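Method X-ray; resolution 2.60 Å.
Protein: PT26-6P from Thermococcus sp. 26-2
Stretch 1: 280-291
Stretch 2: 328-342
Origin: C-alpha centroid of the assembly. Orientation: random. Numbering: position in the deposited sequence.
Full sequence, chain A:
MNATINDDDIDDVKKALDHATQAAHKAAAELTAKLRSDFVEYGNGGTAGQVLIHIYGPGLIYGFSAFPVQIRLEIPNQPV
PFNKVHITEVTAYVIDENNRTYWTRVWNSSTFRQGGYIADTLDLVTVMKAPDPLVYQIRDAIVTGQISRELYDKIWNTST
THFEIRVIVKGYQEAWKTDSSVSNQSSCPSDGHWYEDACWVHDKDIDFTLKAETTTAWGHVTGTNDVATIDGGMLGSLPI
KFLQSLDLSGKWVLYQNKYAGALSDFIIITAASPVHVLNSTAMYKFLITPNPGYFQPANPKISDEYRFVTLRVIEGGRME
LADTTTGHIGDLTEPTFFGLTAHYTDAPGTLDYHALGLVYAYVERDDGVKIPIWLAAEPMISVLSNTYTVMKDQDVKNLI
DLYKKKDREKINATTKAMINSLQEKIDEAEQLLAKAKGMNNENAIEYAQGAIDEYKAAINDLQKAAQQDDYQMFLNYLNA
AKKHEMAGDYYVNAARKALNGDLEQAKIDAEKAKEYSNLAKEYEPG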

# COMPACT_ATOMS: atom_id res chain seq x y z
N SER A 280 14.36 -1.76 -23.06
CA SER A 280 13.92 -3.14 -22.92
C SER A 280 12.46 -3.24 -22.47
O SER A 280 11.81 -2.24 -22.18
CB SER A 280 14.86 -3.87 -21.98
OG SER A 280 15.16 -5.14 -22.53
N THR A 281 11.93 -4.46 -22.43
CA THR A 281 10.53 -4.70 -22.10
C THR A 281 10.41 -5.46 -20.79
O THR A 281 11.19 -6.36 -20.54
CB THR A 281 9.85 -5.57 -23.17
OG1 THR A 281 9.79 -4.86 -24.41
CG2 THR A 281 8.44 -5.93 -22.74
N ALA A 282 9.41 -5.11 -19.98
CA ALA A 282 9.10 -5.82 -18.72
C ALA A 282 7.60 -6.16 -18.61
O ALA A 282 6.75 -5.44 -19.13
CB ALA A 282 9.55 -5.00 -17.51
N MSE A 283 7.27 -7.27 -17.95
CA MSE A 283 5.87 -7.67 -17.73
C MSE A 283 5.40 -7.29 -16.33
O MSE A 283 6.12 -7.49 -15.35
CB MSE A 283 5.73 -9.20 -17.82
CG MSE A 283 6.36 -9.89 -19.02
SE MSE A 283 5.21 -9.73 -20.53
CE MSE A 283 5.70 -7.95 -20.95
N TYR A 284 4.17 -6.79 -16.23
CA TYR A 284 3.55 -6.57 -14.93
C TYR A 284 2.28 -7.36 -14.86
O TYR A 284 1.64 -7.60 -15.87
CB TYR A 284 3.23 -5.10 -14.69
CG TYR A 284 4.44 -4.20 -14.54
CD1 TYR A 284 4.82 -3.73 -13.29
CD2 TYR A 284 5.20 -3.82 -15.65
CE1 TYR A 284 5.92 -2.92 -13.15
CE2 TYR A 284 6.31 -3.00 -15.52
CZ TYR A 284 6.67 -2.56 -14.28
OH TYR A 284 7.77 -1.75 -14.15
N LYS A 285 1.90 -7.74 -13.65
CA LYS A 285 0.66 -8.46 -13.41
C LYS A 285 0.15 -7.95 -12.06
O LYS A 285 0.84 -8.05 -11.04
CB LYS A 285 0.97 -9.96 -13.34
CG LYS A 285 -0.05 -10.88 -14.01
CD LYS A 285 0.38 -12.36 -13.86
CE LYS A 285 -0.34 -13.28 -14.84
NZ LYS A 285 -1.72 -13.70 -14.38
N PHE A 286 -1.04 -7.36 -12.05
CA PHE A 286 -1.57 -6.81 -10.81
C PHE A 286 -2.77 -7.59 -10.30
O PHE A 286 -3.68 -7.92 -11.06
CB PHE A 286 -1.99 -5.36 -11.01
CG PHE A 286 -0.88 -4.46 -11.47
CD1 PHE A 286 -0.65 -4.26 -12.83
CD2 PHE A 286 -0.10 -3.78 -10.55
CE1 PHE A 286 0.37 -3.41 -13.26
CE2 PHE A 286 0.92 -2.92 -10.97
CZ PHE A 286 1.15 -2.73 -12.33
N LEU A 287 -2.77 -7.88 -9.01
CA LEU A 287 -3.91 -8.51 -8.37
C LEU A 287 -4.70 -7.45 -7.62
O LEU A 287 -4.13 -6.67 -6.85
CB LEU A 287 -3.39 -9.54 -7.37
CG LEU A 287 -4.43 -10.43 -6.75
CD1 LEU A 287 -5.37 -10.92 -7.82
CD2 LEU A 287 -3.72 -11.59 -6.13
N ILE A 288 -6.01 -7.41 -7.85
CA ILE A 288 -6.87 -6.52 -7.08
C ILE A 288 -7.80 -7.37 -6.21
O ILE A 288 -8.55 -8.17 -6.73
CB ILE A 288 -7.70 -5.61 -8.00
CG1 ILE A 288 -6.79 -4.77 -8.89
CG2 ILE A 288 -8.58 -4.69 -7.18
CD1 ILE A 288 -7.56 -3.82 -9.78
N THR A 289 -7.73 -7.21 -4.89
CA THR A 289 -8.50 -8.07 -3.98
C THR A 289 -9.29 -7.24 -2.99
O THR A 289 -8.72 -6.36 -2.34
CB THR A 289 -7.57 -8.94 -3.10
OG1 THR A 289 -6.40 -9.30 -3.83
CG2 THR A 289 -8.27 -10.21 -2.65
N PRO A 290 -10.59 -7.51 -2.87
CA PRO A 290 -11.27 -6.83 -1.77
C PRO A 290 -10.62 -7.36 -0.50
O PRO A 290 -10.13 -8.49 -0.48
CB PRO A 290 -12.71 -7.33 -1.90
CG PRO A 290 -12.59 -8.65 -2.62
CD PRO A 290 -11.49 -8.40 -3.62
N ASN A 291 -10.58 -6.53 0.53
CA ASN A 291 -9.93 -6.92 1.78
C ASN A 291 -10.96 -7.55 2.73
O ASN A 291 -11.82 -6.85 3.30
CB ASN A 291 -9.22 -5.72 2.41
CG ASN A 291 -8.79 -6.00 3.81
OD1 ASN A 291 -9.21 -6.99 4.41
ND2 ASN A 291 -7.94 -5.13 4.36
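Stretch 2, residues 328-342: HIGDLTEPTFFGLTA

Residues 336-342 form a strand that runs antiparallel to strand 281-290, the two axes approaching to 4.5 Å with a signed crossing angle of 156°. The register pairs Ala282 with Ala342, Tyr284 with Leu340, Phe286 with Phe338 and Ile288 with Thr336, each pair joined by two backbone hydrogen bonds. The ladder is tightest at its middle, where Phe286 N donates to Phe338 O at 2.6 Å and Phe338 N to Phe286 O at 2.8 Å, and loosens at the Ile288-Thr336 end, where Thr336 N reaches Ile288 O at 3.2 Å. Between these pairs lie the non-hydrogen-bonded ones, Met283 with Thr341, Lys285 with Gly339 and Leu287 with Phe337; at Lys285 with Gly339 and Leu287 with Phe337 the backbones also make CA-H...O contacts, such as Phe337 CA to Phe286 O, 3.1 Å.

Side chains alternate between the two faces of the sheet. On the face of Tyr284, Phe286 and Ile288, all three take chi1 m, as does Phe338, whereas Leu340 is t with chi2 p. The Tyr284 ring meets Ala342 with its edge, CE2 to Ala342 CB 3.7 Å, and the edge of the Phe286 ring receives Leu340, CE1 to Leu340 CB 4.1 Å. With chi1 m and chi2 t, Ile288 is extended, so its CD1 reaches both Phe338 CE1 at 3.5 Å and Ile329 CD1 at 4.0 Å, while its CG2 lies 4.0 Å from CD1 of Leu332.

On the other face, Phe337 (chi1 m) is the common partner. Leu287, t with chi2 p, brings its CD1 over the ring face, 3.7 Å from the Phe337 ring centroid and 7° off the normal; the same CD1 is 3.7 Å from Pro335 CB. Lys285 extends through t chi2 and chi3 and turns at chi4 m, placing NZ 4.4 Å from the Phe337 centroid in an off-centre cation-pi contact. Its neighbour across the ladder, Gly339, has no side chain, although there is room for a CB. The selenomethionine Met283, m, m, p, brings its end nearer the other strand, CE to Thr341 OG1 3.3 Å.

Ahead of the strand, residues 332-335 form a loop. A weak hydrogen bond from Thr333 N to Asp331 O, 3.0 Å, lies at its start, and Thr336 OG1 donates to Glu334 O at 2.8 Å, tying the Thr336 side chain to the loop backbone. Leu332 points toward stretch 1, where Pro290 CG packs 3.0 Å from Leu332 O. Thr289 CG2 touches Pro335 CG at 3.6 Å.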

# COMPACT_ATOMS: atom_id res chain seq x y z
N HIS A 328 -13.01 -1.71 -16.48
CA HIS A 328 -13.96 -1.92 -15.38
C HIS A 328 -13.96 -3.34 -14.85
O HIS A 328 -13.81 -4.29 -15.61
CB HIS A 328 -15.36 -1.55 -15.84
CG HIS A 328 -15.54 -0.09 -16.03
ND1 HIS A 328 -15.74 0.77 -14.97
CD2 HIS A 328 -15.48 0.69 -17.13
CE1 HIS A 328 -15.83 2.01 -15.42
NE2 HIS A 328 -15.67 1.99 -16.73
N ILE A 329 -14.15 -3.49 -13.55
CA ILE A 329 -14.10 -4.80 -12.91
C ILE A 329 -15.50 -5.31 -12.65
O ILE A 329 -15.73 -6.53 -12.61
CB ILE A 329 -13.40 -4.73 -11.56
CG1 ILE A 329 -12.01 -4.11 -11.72
CG2 ILE A 329 -13.32 -6.12 -10.92
CD1 ILE A 329 -11.47 -3.51 -10.48
N GLY A 330 -16.44 -4.38 -12.48
CA GLY A 330 -17.75 -4.71 -11.93
C GLY A 330 -17.65 -4.86 -10.41
O GLY A 330 -17.05 -4.03 -9.73
N ASP A 331 -18.23 -5.92 -9.87
CA ASP A 331 -18.16 -6.14 -8.44
C ASP A 331 -16.86 -6.84 -8.16
O ASP A 331 -16.60 -7.87 -8.77
CB ASP A 331 -19.36 -6.98 -7.99
CG ASP A 331 -20.70 -6.27 -8.25
OD1 ASP A 331 -21.01 -5.29 -7.53
OD2 ASP A 331 -21.43 -6.67 -9.19
N LEU A 332 -16.02 -6.29 -7.29
CA LEU A 332 -14.80 -7.00 -6.93
C LEU A 332 -15.06 -7.93 -5.77
O LEU A 332 -14.54 -7.76 -4.67
CB LEU A 332 -13.59 -6.10 -6.67
CG LEU A 332 -13.67 -4.73 -6.01
CD1 LEU A 332 -12.26 -4.26 -5.76
CD2 LEU A 332 -14.41 -3.74 -6.90
N THR A 333 -15.87 -8.94 -6.06
CA THR A 333 -16.12 -10.01 -5.14
C THR A 333 -15.00 -11.05 -5.24
O THR A 333 -14.77 -11.82 -4.31
CB THR A 333 -17.44 -10.67 -5.50
OG1 THR A 333 -17.31 -11.27 -6.80
CG2 THR A 333 -18.54 -9.61 -5.54
N GLU A 334 -14.31 -11.11 -6.37
CA GLU A 334 -13.17 -12.02 -6.47
C GLU A 334 -11.89 -11.37 -6.97
O GLU A 334 -11.93 -10.48 -7.83
CB GLU A 334 -13.50 -13.25 -7.32
CG GLU A 334 -14.45 -13.02 -8.47
CD GLU A 334 -14.87 -14.35 -9.09
OE1 GLU A 334 -14.81 -15.37 -8.37
OE2 GLU A 334 -15.26 -14.39 -10.28
N PRO A 335 -10.74 -11.81 -6.43
CA PRO A 335 -9.43 -11.32 -6.87
C PRO A 335 -9.33 -11.38 -8.38
O PRO A 335 -9.81 -12.32 -8.99
CB PRO A 335 -8.45 -12.31 -6.23
CG PRO A 335 -9.17 -12.81 -5.02
CD PRO A 335 -10.62 -12.87 -5.42
N THR A 336 -8.73 -10.38 -8.99
CA THR A 336 -8.61 -10.40 -10.43
C THR A 336 -7.28 -9.86 -10.85
O THR A 336 -6.76 -8.92 -10.26
CB THR A 336 -9.67 -9.55 -11.07
OG1 THR A 336 -10.88 -9.70 -10.33
CG2 THR A 336 -9.88 -9.96 -12.52
N PHE A 337 -6.74 -10.46 -11.90
CA PHE A 337 -5.43 -10.11 -12.39
C PHE A 337 -5.53 -9.24 -13.61
O PHE A 337 -6.41 -9.41 -14.44
CB PHE A 337 -4.66 -11.37 -12.76
CG PHE A 337 -4.14 -12.12 -11.58
CD1 PHE A 337 -2.94 -11.75 -10.99
CD2 PHE A 337 -4.83 -13.23 -11.09
CE1 PHE A 337 -2.44 -12.46 -9.92
CE2 PHE A 337 -4.33 -13.95 -10.02
CZ PHE A 337 -3.14 -13.55 -9.42
N PHE A 338 -4.61 -8.30 -13.72
CA PHE A 338 -4.56 -7.39 -14.84
C PHE A 338 -3.11 -7.32 -15.26
O PHE A 338 -2.22 -7.25 -14.42
CB PHE A 338 -5.07 -6.02 -14.42
CG PHE A 338 -6.50 -6.03 -13.92
CD1 PHE A 338 -6.78 -6.29 -12.59
CD2 PHE A 338 -7.55 -5.82 -14.80
CE1 PHE A 338 -8.09 -6.32 -12.14
CE2 PHE A 338 -8.87 -5.85 -14.35
CZ PHE A 338 -9.13 -6.09 -13.02
N GLY A 339 -2.87 -7.36 -16.56
CA GLY A 339 -1.51 -7.32 -17.07
C GLY A 339 -1.16 -5.98 -17.65
O GLY A 339 -2.03 -5.23 -18.07
N LEU A 340 0.13 -5.66 -17.65
CA LEU A 340 0.64 -4.47 -18.32
C LEU A 340 1.99 -4.83 -18.84
O LEU A 340 2.80 -5.38 -18.12
CB LEU A 340 0.78 -3.28 -17.38
CG LEU A 340 1.30 -2.02 -18.05
CD1 LEU A 340 0.50 -1.71 -19.29
CD2 LEU A 340 1.25 -0.86 -17.10
N THR A 341 2.24 -4.51 -20.10
CA THR A 341 3.54 -4.73 -20.70
C THR A 341 4.26 -3.40 -20.84
O THR A 341 3.77 -2.49 -21.50
CB THR A 341 3.37 -5.36 -22.09
OG1 THR A 341 2.86 -6.69 -21.93
CG2 THR A 341 4.70 -5.41 -22.83
N ALA A 342 5.41 -3.27 -20.21
CA ALA A 342 6.16 -2.03 -20.32
C ALA A 342 7.31 -2.11 -21.32
O ALA A 342 8.19 -2.96 -21.20
CB ALA A 342 6.71 -1.64 -18.96